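Local coordinates for protein DNA gyrase, B subunit, truncated (PDB 3CWV) that probably catalyses the ATP-dependent breakage, passage and rejoining of double-stranded DNA, as a member of the type II topoisomerase GyrB family, at residues H32-F37 / V103-L108; R111-I116 / R124-H129; E218-L223 / C246-S251; A267-V272 / A302-S307. All blocks are in the same frame, centred on the assembly; numbering follows the deposited sequence.

Interaction 1: H32-F37 / V103-L108; sequences HHLVYF and VVSLAL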
loop_
_atom_site.group_PDB
_atom_site.type_symbol
_atom_site.label_atom_id
_atom_site.label_comp_id
_atom_site.label_asym_id
_atom_site.label_seq_id
_atom_site.Cartn_x
_atom_site.Cartn_y
_atom_site.Cartn_z
ATOM N N HIS A 32 -2.032 15.063 3.517
ATOM C CA HIS A 32 -1.218 13.844 3.448
ATOM C C HIS A 32 -1.776 12.843 2.432
ATOM O O HIS A 32 -1.023 12.128 1.768
ATOM C CB HIS A 32 -1.071 13.218 4.826
ATOM C CG HIS A 32 -0.194 14.036 5.719
ATOM N ND1 HIS A 32 1.166 13.834 5.818
ATOM C CD2 HIS A 32 -0.465 15.144 6.443
ATOM C CE1 HIS A 32 1.687 14.752 6.618
ATOM N NE2 HIS A 32 0.715 15.557 7.016
ATOM N N HIS A 33 -3.091 12.819 2.300
ATOM C CA HIS A 33 -3.718 11.971 1.263
ATOM C C HIS A 33 -3.272 12.233 -0.157
ATOM O O HIS A 33 -3.177 11.315 -0.955
ATOM C CB HIS A 33 -5.222 11.969 1.406
ATOM C CG HIS A 33 -5.677 10.968 2.417
ATOM N ND1 HIS A 33 -5.260 11.013 3.731
ATOM C CD2 HIS A 33 -6.397 9.831 2.288
ATOM C CE1 HIS A 33 -5.755 9.975 4.382
ATOM N NE2 HIS A 33 -6.462 9.250 3.531
ATOM N N LEU A 34 -2.917 13.470 -0.460
ATOM C CA LEU A 34 -2.380 13.756 -1.782
ATOM C C LEU A 34 -1.142 12.924 -2.055
ATOM O O LEU A 34 -0.932 12.443 -3.182
ATOM C CB LEU A 34 -2.053 15.252 -1.916
ATOM C CG LEU A 34 -3.180 16.254 -1.651
ATOM C CD1 LEU A 34 -2.597 17.640 -1.967
ATOM C CD2 LEU A 34 -4.428 15.996 -2.511
ATOM N N VAL A 35 -0.305 12.769 -1.043
ATOM C CA VAL A 35 0.885 11.926 -1.152
ATOM C C VAL A 35 0.527 10.447 -1.186
ATOM O O VAL A 35 1.102 9.683 -1.985
ATOM C CB VAL A 35 1.852 12.145 0.042
ATOM C CG1 VAL A 35 3.109 11.312 -0.167
ATOM C CG2 VAL A 35 2.229 13.622 0.121
ATOM N N TYR A 36 -0.408 10.036 -0.328
ATOM C CA TYR A 36 -0.821 8.619 -0.283
ATOM C C TYR A 36 -1.409 8.188 -1.636
ATOM O O TYR A 36 -1.212 7.039 -2.056
ATOM C CB TYR A 36 -1.855 8.375 0.826
ATOM C CG TYR A 36 -1.358 8.687 2.241
ATOM C CD1 TYR A 36 0.001 8.620 2.576
ATOM C CD2 TYR A 36 -2.268 9.018 3.248
ATOM C CE1 TYR A 36 0.435 8.893 3.899
ATOM C CE2 TYR A 36 -1.841 9.310 4.553
ATOM C CZ TYR A 36 -0.505 9.238 4.860
ATOM O OH TYR A 36 -0.099 9.526 6.133
ATOM N N PHE A 37 -2.133 9.091 -2.307
ATOM C CA PHE A 37 -2.677 8.766 -3.646
ATOM C C PHE A 37 -1.542 8.441 -4.633
ATOM O O PHE A 37 -1.652 7.509 -5.459
ATOM C CB PHE A 37 -3.554 9.899 -4.228
ATOM C CG PHE A 37 -4.814 10.230 -3.415
ATOM C CD1 PHE A 37 -5.438 9.276 -2.628
ATOM C CD2 PHE A 37 -5.380 11.503 -3.510
ATOM C CE1 PHE A 37 -6.638 9.593 -1.909
ATOM C CE2 PHE A 37 -6.549 11.826 -2.809
ATOM C CZ PHE A 37 -7.179 10.869 -2.009
ATOM N N VAL A 103 -5.367 12.022 -10.438
ATOM C CA VAL A 103 -5.876 13.287 -10.924
ATOM C C VAL A 103 -6.285 14.204 -9.751
ATOM O O VAL A 103 -6.267 15.405 -9.898
ATOM C CB VAL A 103 -7.075 13.132 -11.876
ATOM C CG1 VAL A 103 -8.345 12.631 -11.160
ATOM C CG2 VAL A 103 -7.395 14.503 -12.585
ATOM N N VAL A 104 -6.620 13.618 -8.606
ATOM C CA VAL A 104 -6.943 14.458 -7.421
ATOM C C VAL A 104 -5.699 15.184 -6.922
ATOM O O VAL A 104 -5.751 16.367 -6.644
ATOM C CB VAL A 104 -7.580 13.630 -6.318
ATOM C CG1 VAL A 104 -7.936 14.521 -5.067
ATOM C CG2 VAL A 104 -8.830 12.982 -6.854
ATOM N N SER A 105 -4.581 14.473 -6.804
ATOM C CA SER A 105 -3.341 15.101 -6.353
ATOM C C SER A 105 -2.936 16.205 -7.305
ATOM O O SER A 105 -2.525 17.281 -6.878
ATOM C CB SER A 105 -2.220 14.087 -6.189
ATOM O OG SER A 105 -2.593 13.118 -5.234
ATOM N N LEU A 106 -3.038 15.936 -8.599
ATOM C CA LEU A 106 -2.709 16.949 -9.606
ATOM C C LEU A 106 -3.715 18.096 -9.593
ATOM O O LEU A 106 -3.312 19.270 -9.597
ATOM C CB LEU A 106 -2.711 16.329 -11.019
ATOM C CG LEU A 106 -1.694 15.208 -11.263
ATOM C CD1 LEU A 106 -1.864 14.649 -12.709
ATOM C CD2 LEU A 106 -0.296 15.678 -11.006
ATOM N N ALA A 107 -5.014 17.775 -9.572
ATOM C CA ALA A 107 -6.047 18.831 -9.559
ATOM C C ALA A 107 -5.859 19.804 -8.394
ATOM O O ALA A 107 -6.112 21.007 -8.531
ATOM C CB ALA A 107 -7.505 18.219 -9.468
ATOM N N LEU A 108 -5.467 19.273 -7.240
ATOM C CA LEU A 108 -5.373 20.080 -6.008
ATOM C C LEU A 108 -3.979 20.648 -5.732
ATOM O O LEU A 108 -3.638 20.948 -4.580
ATOM C CB LEU A 108 -5.873 19.273 -4.794
ATOM C CG LEU A 108 -7.344 18.811 -4.941
ATOM C CD1 LEU A 108 -7.808 18.005 -3.738
ATOM C CD2 LEU A 108 -8.321 19.982 -5.263
#

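Interaction 2: R111-I116 / R124-H129; sequences RYQVDI and RVMGEH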
loop_
_atom_site.group_PDB
_atom_site.type_symbol
_atom_site.label_atom_id
_atom_site.label_comp_id
_atom_site.label_asym_id
_atom_site.label_seq_id
_atom_site.Cartn_x
_atom_site.Cartn_y
_atom_site.Cartn_z
ATOM N N ARG A 111 0.745 24.006 -8.682
ATOM C CA ARG A 111 1.623 23.736 -9.826
ATOM C C ARG A 111 2.146 22.336 -9.743
ATOM O O ARG A 111 2.317 21.806 -8.652
ATOM C CB ARG A 111 2.824 24.705 -9.841
ATOM C CG ARG A 111 3.626 24.781 -8.563
ATOM C CD ARG A 111 4.483 26.074 -8.591
ATOM N NE ARG A 111 5.284 26.281 -7.384
ATOM C CZ ARG A 111 4.812 26.727 -6.220
ATOM N NH1 ARG A 111 3.514 26.956 -6.066
ATOM N NH2 ARG A 111 5.644 26.912 -5.200
ATOM N N TYR A 112 2.458 21.760 -10.914
ATOM C CA TYR A 112 3.127 20.495 -10.953
ATOM C C TYR A 112 4.041 20.362 -12.164
ATOM O O TYR A 112 3.986 21.167 -13.091
ATOM C CB TYR A 112 2.133 19.329 -10.919
ATOM C CG TYR A 112 1.177 19.121 -12.073
ATOM C CD1 TYR A 112 -0.194 19.328 -11.898
ATOM C CD2 TYR A 112 1.611 18.644 -13.318
ATOM C CE1 TYR A 112 -1.096 19.074 -12.923
ATOM C CE2 TYR A 112 0.701 18.381 -14.343
ATOM C CZ TYR A 112 -0.649 18.604 -14.127
ATOM O OH TYR A 112 -1.560 18.340 -15.112
ATOM N N GLN A 113 4.860 19.331 -12.118
ATOM C CA GLN A 113 5.720 18.980 -13.252
ATOM C C GLN A 113 5.786 17.483 -13.338
ATOM O O GLN A 113 6.111 16.812 -12.356
ATOM C CB GLN A 113 7.111 19.571 -13.063
ATOM C CG GLN A 113 8.094 19.128 -14.151
ATOM C CD GLN A 113 9.439 19.830 -14.015
ATOM O OE1 GLN A 113 9.486 21.037 -13.795
ATOM N NE2 GLN A 113 10.541 19.069 -14.144
ATOM N N VAL A 114 5.473 16.936 -14.509
ATOM C CA VAL A 114 5.570 15.512 -14.682
ATOM C C VAL A 114 6.653 15.232 -15.755
ATOM O O VAL A 114 6.613 15.817 -16.815
ATOM C CB VAL A 114 4.208 14.946 -15.156
ATOM C CG1 VAL A 114 4.299 13.469 -15.526
ATOM C CG2 VAL A 114 3.143 15.125 -14.041
ATOM N N ASP A 115 7.563 14.320 -15.464
ATOM C CA ASP A 115 8.604 13.924 -16.435
ATOM C C ASP A 115 8.450 12.456 -16.749
ATOM O O ASP A 115 8.208 11.645 -15.858
ATOM C CB ASP A 115 9.989 14.177 -15.868
ATOM C CG ASP A 115 10.314 15.655 -15.731
ATOM O OD1 ASP A 115 10.759 16.245 -16.736
ATOM O OD2 ASP A 115 10.179 16.224 -14.608
ATOM N N ILE A 116 8.568 12.100 -18.027
ATOM C CA ILE A 116 8.432 10.709 -18.425
ATOM C C ILE A 116 9.681 10.407 -19.260
ATOM O O ILE A 116 9.994 11.156 -20.184
ATOM C CB ILE A 116 7.152 10.433 -19.286
ATOM C CG1 ILE A 116 5.862 10.991 -18.649
ATOM C CG2 ILE A 116 6.987 8.933 -19.560
ATOM C CD1 ILE A 116 5.415 12.321 -19.273
ATOM N N ARG A 124 8.133 16.227 -20.859
ATOM C CA ARG A 124 7.763 16.983 -19.659
ATOM C C ARG A 124 6.420 17.700 -19.846
ATOM O O ARG A 124 6.241 18.438 -20.825
ATOM C CB ARG A 124 8.856 18.009 -19.323
ATOM C CG ARG A 124 8.597 18.849 -18.029
ATOM C CD ARG A 124 9.798 19.749 -17.738
ATOM N NE ARG A 124 10.935 18.935 -17.309
ATOM C CZ ARG A 124 12.193 19.341 -17.240
ATOM N NH1 ARG A 124 12.525 20.571 -17.601
ATOM N NH2 ARG A 124 13.126 18.493 -16.842
ATOM N N VAL A 125 5.513 17.533 -18.873
ATOM C CA VAL A 125 4.205 18.203 -18.864
ATOM C C VAL A 125 4.130 19.101 -17.623
ATOM O O VAL A 125 4.347 18.615 -16.519
ATOM C CB VAL A 125 3.053 17.171 -18.751
ATOM C CG1 VAL A 125 1.635 17.889 -18.762
ATOM C CG2 VAL A 125 3.175 16.096 -19.836
ATOM N N MET A 126 3.877 20.394 -17.817
ATOM C CA MET A 126 3.777 21.343 -16.709
ATOM C C MET A 126 2.313 21.449 -16.333
ATOM O O MET A 126 1.442 21.253 -17.177
ATOM C CB MET A 126 4.314 22.743 -17.101
ATOM C CG MET A 126 5.878 22.760 -17.452
ATOM S SD MET A 126 6.995 22.024 -16.274
ATOM C CE MET A 126 6.767 23.142 -14.907
ATOM N N GLY A 127 2.047 21.761 -15.063
ATOM C CA GLY A 127 0.670 21.945 -14.619
ATOM C C GLY A 127 0.566 23.263 -13.849
ATOM O O GLY A 127 1.502 23.646 -13.145
ATOM N N GLU A 128 -0.555 23.975 -14.010
ATOM C CA GLU A 128 -0.834 25.152 -13.161
ATOM C C GLU A 128 -2.289 25.095 -12.695
ATOM O O GLU A 128 -3.190 24.850 -13.504
ATOM C CB GLU A 128 -0.605 26.447 -13.970
ATOM C CG GLU A 128 0.777 26.515 -14.655
ATOM C CD GLU A 128 0.992 27.793 -15.467
ATOM O OE1 GLU A 128 0.032 28.583 -15.652
ATOM O OE2 GLU A 128 2.126 27.996 -15.941
ATOM N N HIS A 129 -2.538 25.298 -11.394
ATOM C CA HIS A 129 -3.928 25.354 -10.878
ATOM C C HIS A 129 -4.718 24.108 -11.249
ATOM O O HIS A 129 -5.938 24.146 -11.459
ATOM C CB HIS A 129 -4.641 26.619 -11.399
ATOM C CG HIS A 129 -3.764 27.822 -11.351
ATOM N ND1 HIS A 129 -3.168 28.242 -10.180
ATOM C CD2 HIS A 129 -3.307 28.644 -12.331
ATOM C CE1 HIS A 129 -2.388 29.280 -10.442
ATOM N NE2 HIS A 129 -2.472 29.553 -11.734
#

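Interaction 3: E218-L223 / C246-S251; sequences EARPQL and CEDEDS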
loop_
_atom_site.group_PDB
_atom_site.type_symbol
_atom_site.label_atom_id
_atom_site.label_comp_id
_atom_site.label_asym_id
_atom_site.label_seq_id
_atom_site.Cartn_x
_atom_site.Cartn_y
_atom_site.Cartn_z
ATOM N N GLU A 218 10.953 -6.757 17.084
ATOM C CA GLU A 218 12.391 -6.961 17.360
ATOM C C GLU A 218 12.841 -6.612 18.800
ATOM O O GLU A 218 13.859 -7.122 19.273
ATOM C CB GLU A 218 13.273 -6.225 16.333
ATOM C CG GLU A 218 13.248 -4.718 16.470
ATOM C CD GLU A 218 14.274 -4.003 15.596
ATOM O OE1 GLU A 218 14.905 -4.637 14.713
ATOM O OE2 GLU A 218 14.434 -2.780 15.796
ATOM N N ALA A 219 12.081 -5.760 19.486
ATOM C CA ALA A 219 12.412 -5.333 20.851
ATOM C C ALA A 219 11.494 -5.986 21.889
ATOM O O ALA A 219 11.358 -5.494 23.017
ATOM C CB ALA A 219 12.327 -3.816 20.965
ATOM N N ARG A 220 10.860 -7.084 21.491
ATOM C CA ARG A 220 9.981 -7.855 22.352
ATOM C C ARG A 220 10.562 -9.270 22.485
ATOM O O ARG A 220 11.375 -9.690 21.662
ATOM C CB ARG A 220 8.581 -7.912 21.738
ATOM C CG ARG A 220 7.761 -6.637 21.865
ATOM C CD ARG A 220 6.799 -6.503 20.689
ATOM N NE ARG A 220 5.448 -6.109 21.089
ATOM C CZ ARG A 220 5.018 -4.851 21.202
ATOM N NH1 ARG A 220 3.768 -4.610 21.578
ATOM N NH2 ARG A 220 5.829 -3.830 20.946
ATOM N N PRO A 221 10.164 -10.014 23.528
ATOM C CA PRO A 221 10.727 -11.358 23.618
ATOM C C PRO A 221 10.002 -12.374 22.732
ATOM O O PRO A 221 8.958 -12.913 23.110
ATOM C CB PRO A 221 10.588 -11.709 25.117
ATOM C CG PRO A 221 9.810 -10.570 25.753
ATOM C CD PRO A 221 9.262 -9.716 24.651
ATOM N N GLN A 222 10.575 -12.642 21.563
ATOM C CA GLN A 222 9.959 -13.533 20.581
ATOM C C GLN A 222 9.977 -15.002 21.031
ATOM O O GLN A 222 11.018 -15.510 21.451
ATOM C CB GLN A 222 10.655 -13.376 19.221
ATOM C CG GLN A 222 10.365 -12.041 18.528
ATOM C CD GLN A 222 11.314 -11.727 17.394
ATOM O OE1 GLN A 222 12.345 -12.384 17.226
ATOM N NE2 GLN A 222 10.973 -10.707 16.599
ATOM N N LEU A 223 8.831 -15.680 20.915
ATOM C CA LEU A 223 8.700 -17.080 21.334
ATOM C C LEU A 223 9.191 -18.072 20.288
ATOM O O LEU A 223 9.253 -19.278 20.536
ATOM C CB LEU A 223 7.249 -17.401 21.716
ATOM C CG LEU A 223 6.693 -16.675 22.937
ATOM C CD1 LEU A 223 5.262 -17.115 23.191
ATOM C CD2 LEU A 223 7.553 -16.936 24.160
ATOM N N CYS A 246 5.152 -13.274 20.943
ATOM C CA CYS A 246 6.168 -12.801 21.862
ATOM C C CYS A 246 5.594 -13.009 23.254
ATOM O O CYS A 246 4.392 -13.216 23.400
ATOM C CB CYS A 246 6.466 -11.322 21.627
ATOM S SG CYS A 246 7.111 -10.947 19.976
ATOM N N GLU A 247 6.430 -12.962 24.284
ATOM C CA GLU A 247 5.895 -13.171 25.624
ATOM C C GLU A 247 5.560 -11.866 26.329
ATOM O O GLU A 247 6.237 -11.452 27.273
ATOM C CB GLU A 247 6.778 -14.093 26.470
ATOM C CG GLU A 247 8.242 -13.754 26.489
ATOM C CD GLU A 247 8.895 -14.156 27.801
ATOM O OE1 GLU A 247 9.914 -13.527 28.188
ATOM O OE2 GLU A 247 8.371 -15.098 28.447
ATOM N N ASP A 248 4.505 -11.222 25.842
ATOM C CA ASP A 248 3.923 -10.047 26.481
ATOM C C ASP A 248 2.405 -10.027 26.297
ATOM O O ASP A 248 1.818 -10.968 25.754
ATOM C CB ASP A 248 4.572 -8.743 25.995
ATOM C CG ASP A 248 4.672 -8.651 24.474
ATOM O OD1 ASP A 248 5.698 -8.127 23.983
ATOM O OD2 ASP A 248 3.734 -9.093 23.770
ATOM N N GLU A 249 1.772 -8.960 26.760
ATOM C CA GLU A 249 0.320 -8.928 26.839
ATOM C C GLU A 249 -0.324 -8.321 25.591
ATOM O O GLU A 249 -1.481 -8.614 25.270
ATOM C CB GLU A 249 -0.116 -8.154 28.090
ATOM C CG GLU A 249 -1.440 -8.631 28.704
ATOM C CD GLU A 249 -1.372 -10.064 29.230
ATOM O OE1 GLU A 249 -2.445 -10.690 29.387
ATOM O OE2 GLU A 249 -0.252 -10.565 29.484
ATOM N N ASP A 250 0.437 -7.483 24.895
ATOM C CA ASP A 250 -0.092 -6.691 23.800
ATOM C C ASP A 250 -0.361 -7.542 22.568
ATOM O O ASP A 250 0.342 -8.509 22.311
ATOM C CB ASP A 250 0.883 -5.567 23.458
ATOM C CG ASP A 250 1.278 -4.751 24.675
ATOM O OD1 ASP A 250 2.291 -4.026 24.592
ATOM O OD2 ASP A 250 0.577 -4.836 25.713
ATOM N N SER A 251 -1.387 -7.163 21.819
ATOM C CA SER A 251 -1.783 -7.857 20.598
ATOM C C SER A 251 -1.813 -6.832 19.476
ATOM O O SER A 251 -2.244 -5.702 19.687
ATOM C CB SER A 251 -3.174 -8.465 20.773
ATOM O OG SER A 251 -3.420 -9.491 19.822
#

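Interaction 4: A267-V272 / A302-S307; sequences AHVKGV and AIVAVS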
loop_
_atom_site.group_PDB
_atom_site.type_symbol
_atom_site.label_atom_id
_atom_site.label_comp_id
_atom_site.label_asym_id
_atom_site.label_seq_id
_atom_site.Cartn_x
_atom_site.Cartn_y
_atom_site.Cartn_z
ATOM N N ALA A 267 -13.142 -10.455 5.767
ATOM C CA ALA A 267 -13.082 -11.840 5.307
ATOM C C ALA A 267 -11.659 -12.406 5.214
ATOM O O ALA A 267 -11.455 -13.588 5.476
ATOM C CB ALA A 267 -13.790 -11.967 3.955
ATOM N N HIS A 268 -10.694 -11.565 4.835
ATOM C CA HIS A 268 -9.296 -11.991 4.739
ATOM C C HIS A 268 -8.773 -12.394 6.128
ATOM O O HIS A 268 -8.187 -13.469 6.303
ATOM C CB HIS A 268 -8.406 -10.904 4.081
ATOM C CG HIS A 268 -8.566 -9.528 4.669
ATOM N ND1 HIS A 268 -7.576 -8.568 4.605
ATOM C CD2 HIS A 268 -9.607 -8.947 5.313
ATOM C CE1 HIS A 268 -8.000 -7.453 5.177
ATOM N NE2 HIS A 268 -9.232 -7.657 5.611
ATOM N N VAL A 269 -9.058 -11.562 7.122
ATOM C CA VAL A 269 -8.628 -11.812 8.485
ATOM C C VAL A 269 -9.381 -13.001 9.093
ATOM O O VAL A 269 -8.762 -13.900 9.679
ATOM C CB VAL A 269 -8.806 -10.545 9.323
ATOM C CG1 VAL A 269 -8.685 -10.817 10.833
ATOM C CG2 VAL A 269 -7.811 -9.459 8.858
ATOM N N LYS A 270 -10.713 -13.022 8.954
ATOM C CA LYS A 270 -11.495 -14.116 9.508
ATOM C C LYS A 270 -11.106 -15.479 8.943
ATOM O O LYS A 270 -11.115 -16.464 9.664
ATOM C CB LYS A 270 -12.998 -13.873 9.335
ATOM C CG LYS A 270 -13.615 -13.100 10.503
ATOM C CD LYS A 270 -14.240 -14.023 11.551
ATOM C CE LYS A 270 -15.489 -14.709 10.991
ATOM N NZ LYS A 270 -16.474 -15.119 12.045
ATOM N N GLY A 271 -10.755 -15.548 7.669
ATOM C CA GLY A 271 -10.224 -16.796 7.124
ATOM C C GLY A 271 -9.031 -17.303 7.934
ATOM O O GLY A 271 -8.908 -18.514 8.219
ATOM N N VAL A 272 -8.149 -16.381 8.307
ATOM C CA VAL A 272 -6.915 -16.734 8.998
ATOM C C VAL A 272 -7.211 -17.134 10.430
ATOM O O VAL A 272 -6.732 -18.150 10.894
ATOM C CB VAL A 272 -5.844 -15.602 8.953
ATOM C CG1 VAL A 272 -4.582 -15.984 9.810
ATOM C CG2 VAL A 272 -5.422 -15.314 7.499
ATOM N N ALA A 302 0.207 -9.989 14.225
ATOM C CA ALA A 302 -0.238 -10.661 13.001
ATOM C C ALA A 302 -0.548 -9.624 11.912
ATOM O O ALA A 302 -1.080 -8.537 12.189
ATOM C CB ALA A 302 -1.472 -11.537 13.287
ATOM N N ILE A 303 -0.174 -9.955 10.681
ATOM C CA ILE A 303 -0.428 -9.088 9.544
ATOM C C ILE A 303 -1.061 -9.940 8.445
ATOM O O ILE A 303 -0.555 -11.027 8.129
ATOM C CB ILE A 303 0.881 -8.456 9.003
ATOM C CG1 ILE A 303 1.659 -7.738 10.123
ATOM C CG2 ILE A 303 0.571 -7.484 7.843
ATOM C CD1 ILE A 303 3.074 -7.383 9.754
ATOM N N VAL A 304 -2.171 -9.452 7.883
ATOM C CA VAL A 304 -2.893 -10.152 6.823
ATOM C C VAL A 304 -3.189 -9.174 5.666
ATOM O O VAL A 304 -3.895 -8.203 5.858
ATOM C CB VAL A 304 -4.244 -10.723 7.346
ATOM C CG1 VAL A 304 -4.999 -11.398 6.195
ATOM C CG2 VAL A 304 -4.037 -11.698 8.555
ATOM N N ALA A 305 -2.643 -9.429 4.475
ATOM C CA ALA A 305 -2.771 -8.512 3.347
ATOM C C ALA A 305 -3.321 -9.279 2.150
ATOM O O ALA A 305 -2.756 -10.297 1.752
ATOM C CB ALA A 305 -1.397 -7.901 2.968
ATOM N N VAL A 306 -4.427 -8.793 1.590
ATOM C CA VAL A 306 -4.946 -9.393 0.352
ATOM C C VAL A 306 -4.758 -8.381 -0.758
ATOM O O VAL A 306 -4.762 -7.187 -0.516
ATOM C CB VAL A 306 -6.420 -9.880 0.508
ATOM C CG1 VAL A 306 -7.358 -8.712 0.819
ATOM C CG2 VAL A 306 -6.885 -10.672 -0.744
ATOM N N SER A 307 -4.515 -8.840 -1.977
ATOM C CA SER A 307 -4.357 -7.888 -3.048
ATOM C C SER A 307 -4.946 -8.518 -4.312
ATOM O O SER A 307 -5.068 -9.742 -4.373
ATOM C CB SER A 307 -2.868 -7.546 -3.223
ATOM O OG SER A 307 -2.135 -8.643 -3.783
#

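Interaction 1: H32-F37 / V103-L108
L34 and S105 have the nearest CA atoms across the contact, 4.9 Å apart, where helices 28-47 and 102-107 pack with segment axes 8.8 Å apart and N-to-C directions 136° from each other. This is a buried helix-helix contact in the helical layer of the GHKL-type ATPase domain expected of a GyrB protein, whose other layer is the large mixed sheet. L34 sends CB off to one side of helix 102-107, and its CD2 methyl does the reaching, lying 4.1 Å from CD1 of L108; the two leucine side chains meet at about a right angle. V104 CG1 comes 3.8 Å from F37 CE2, the two side chains passing obliquely. The F37 ring has the carbonyl oxygen of its own helix neighbour H33 over one face, shifted toward the rim. C23 of helix 20-23 touches L34, F37 and L108, while V15 of helix 11-17 backs V104 and L108. One polar link sits among these apolar groups. S105 OG stands anti to its own carbonyl carbon (chi1 -60°), which sets it facing helix 28-47. There it donates a 2.7 Å hydrogen bond to L34 O, in the carbonyl plane and on a lone pair, while the same OG lies 3.5 Å from F37 CB and in the plane of the F37 ring, at its edge.

Interaction 2: R111-I116 / R124-H129
Y112 and G127 face each other as a hydrogen-bonded pair in the antiparallel hairpin of strands 109-118 and 121-128, part of the large sheet of the ATPase domain. Backbone bonds come first: Y112 N to G127 O (3.1 Å) and G127 N to Y112 O (2.8 Å) make one two-way pair, and V114 with V125 makes the next.

Aromatic packing is concentrated at the same glycine. Y112 CG lies between its backbone N and carbonyl carbon (chi1 65°), and the ring lies flat across the partner strand, with G127 CA 3.5 Å from the ring centroid, almost straight over it: a CH-pi contact for which glycine, having no side chain, leaves the way clear. On this face V114 and V125 also meet, and V79 and L78 of helix 75-82 pack over the valines.

The polar group occupies the other face. R124 NE gives D115 OD1 a nearly straight 2.8 Å bond within the guanidinium plane, the core of a salt bridge, though the carboxylate is turned 88° from that plane. Q113 NE2 bonds D115 OD2 on its syn lone pair at 2.9 Å. NE2 also sits over one guanidinium face, toward its rim, the two planes 29° apart; it is 3.2 Å from R124 NE, two donors close together without a hydrogen bond. M126 runs beside Q113, with CE 3.6 Å from OE1.

E143 gives the guanidinium a second acidic partner at NH2. Q122 NE2 adds a bond to D115 OD1, so both oxygens of this buried carboxylate are held, which would be expected to stabilise its negative charge.

Interaction 3: E218-L223 / C246-S251
R220 CG stands anti to its carbonyl carbon (chi1 -75°) and D248 CG lies between its backbone N and carbonyl carbon (chi1 49°), which starts the two side chains toward each other; D248 OD1 then lies 3.3 Å from R220 CG. The arginine chain bends at chi3. Its NE is 3.5 Å from D248 OD1, but this oxygen lies well out of the guanidinium plane, and the pairing is one of charge, with no N-H aimed at it. NH1 forms a second salt bridge, 3.4 Å to D250 OD1, so a single guanidinium links two acids of segment 246-251 in a small network.

P221 supplies the backbone tie: its O accepts a 2.8 Å hydrogen bond from E247 N, E247 being the central residue of an inverse gamma turn. The proline ring packs crosswise on E247, P221 CB lying 3.4 Å from E247 CG. The L223 side chain also crosses E247 at about a right angle, L223 CD2 being 3.7 Å from E247 CB. C246 SG is wedged against R220 CB and Q222 CG, while Q222 NE2 is hydrogen-bonded to T217 OG1 of helix 208-217.

The contact ties the chain leaving that helix to the turn after strand 237-245, at the surface of the S5-like transducer domain of the GyrB family.

Interaction 4: A267-V272 / A302-S307
H268 leans from helix 267-284 onto strand 300-307, placed by CG lying between its backbone N and carbonyl carbon (chi1 50°). Its CB touches two valine methyls, V304 CG1 at 4.0 Å and V306 CG1 at 4.1 Å. CG stays near V306 CG1, and ND1 comes closest to that methyl, at 3.8 Å, with the V304 carbonyl oxygen a little farther off. At the tip, NE2 makes a weak hydrogen bond to H265 O, just ahead of the segment. V269 CG2 covers one face of the imidazole, centred on it, while V306 CG1 approaches the ring obliquely. That same V269 CG2 also meets V304 CB at 4.1 Å. One turn on, V272 CG2 and V304 CG2 approach tip to tip, 4.0 Å apart. V304 thus receives three helix residues, and no hydrogen bond crosses the contact.

The segment axes come within 8.3 Å at 129° between their directions. I303 points away from this helix and meets helix 208-217, while V272 also touches I332 and L336 of helix 328-345. A helix laid on the sheet between strand 252-257 and its parallel neighbour 300-307 is the arrangement of the ribosomal S5 domain 2-like fold, known for its left-handed beta-alpha-beta crossover.

How the interactions relate
The four contacts fall into two pairs on opposite sides of the chain's centre. Interactions 1 and 2 belong to the GHKL-type ATPase half, their centres 14 Å apart, and they touch directly: L106 CB of helix 102-107 packs 3.7 Å from Y112 CE1 of the strand that follows it, linking the helical layer to the hairpin. Interactions 3 and 4 lie in the transducer half, with centres 21 Å apart and nearest atoms about 6 Å apart. The loop 246-251 joins strands 237-245 and 252-257, which flank strand 300-307 of interaction 4. Between the halves, interactions 1 and 4 have centres 28 Å apart, and the centres of interactions 2 and 3 are 48 Å apart.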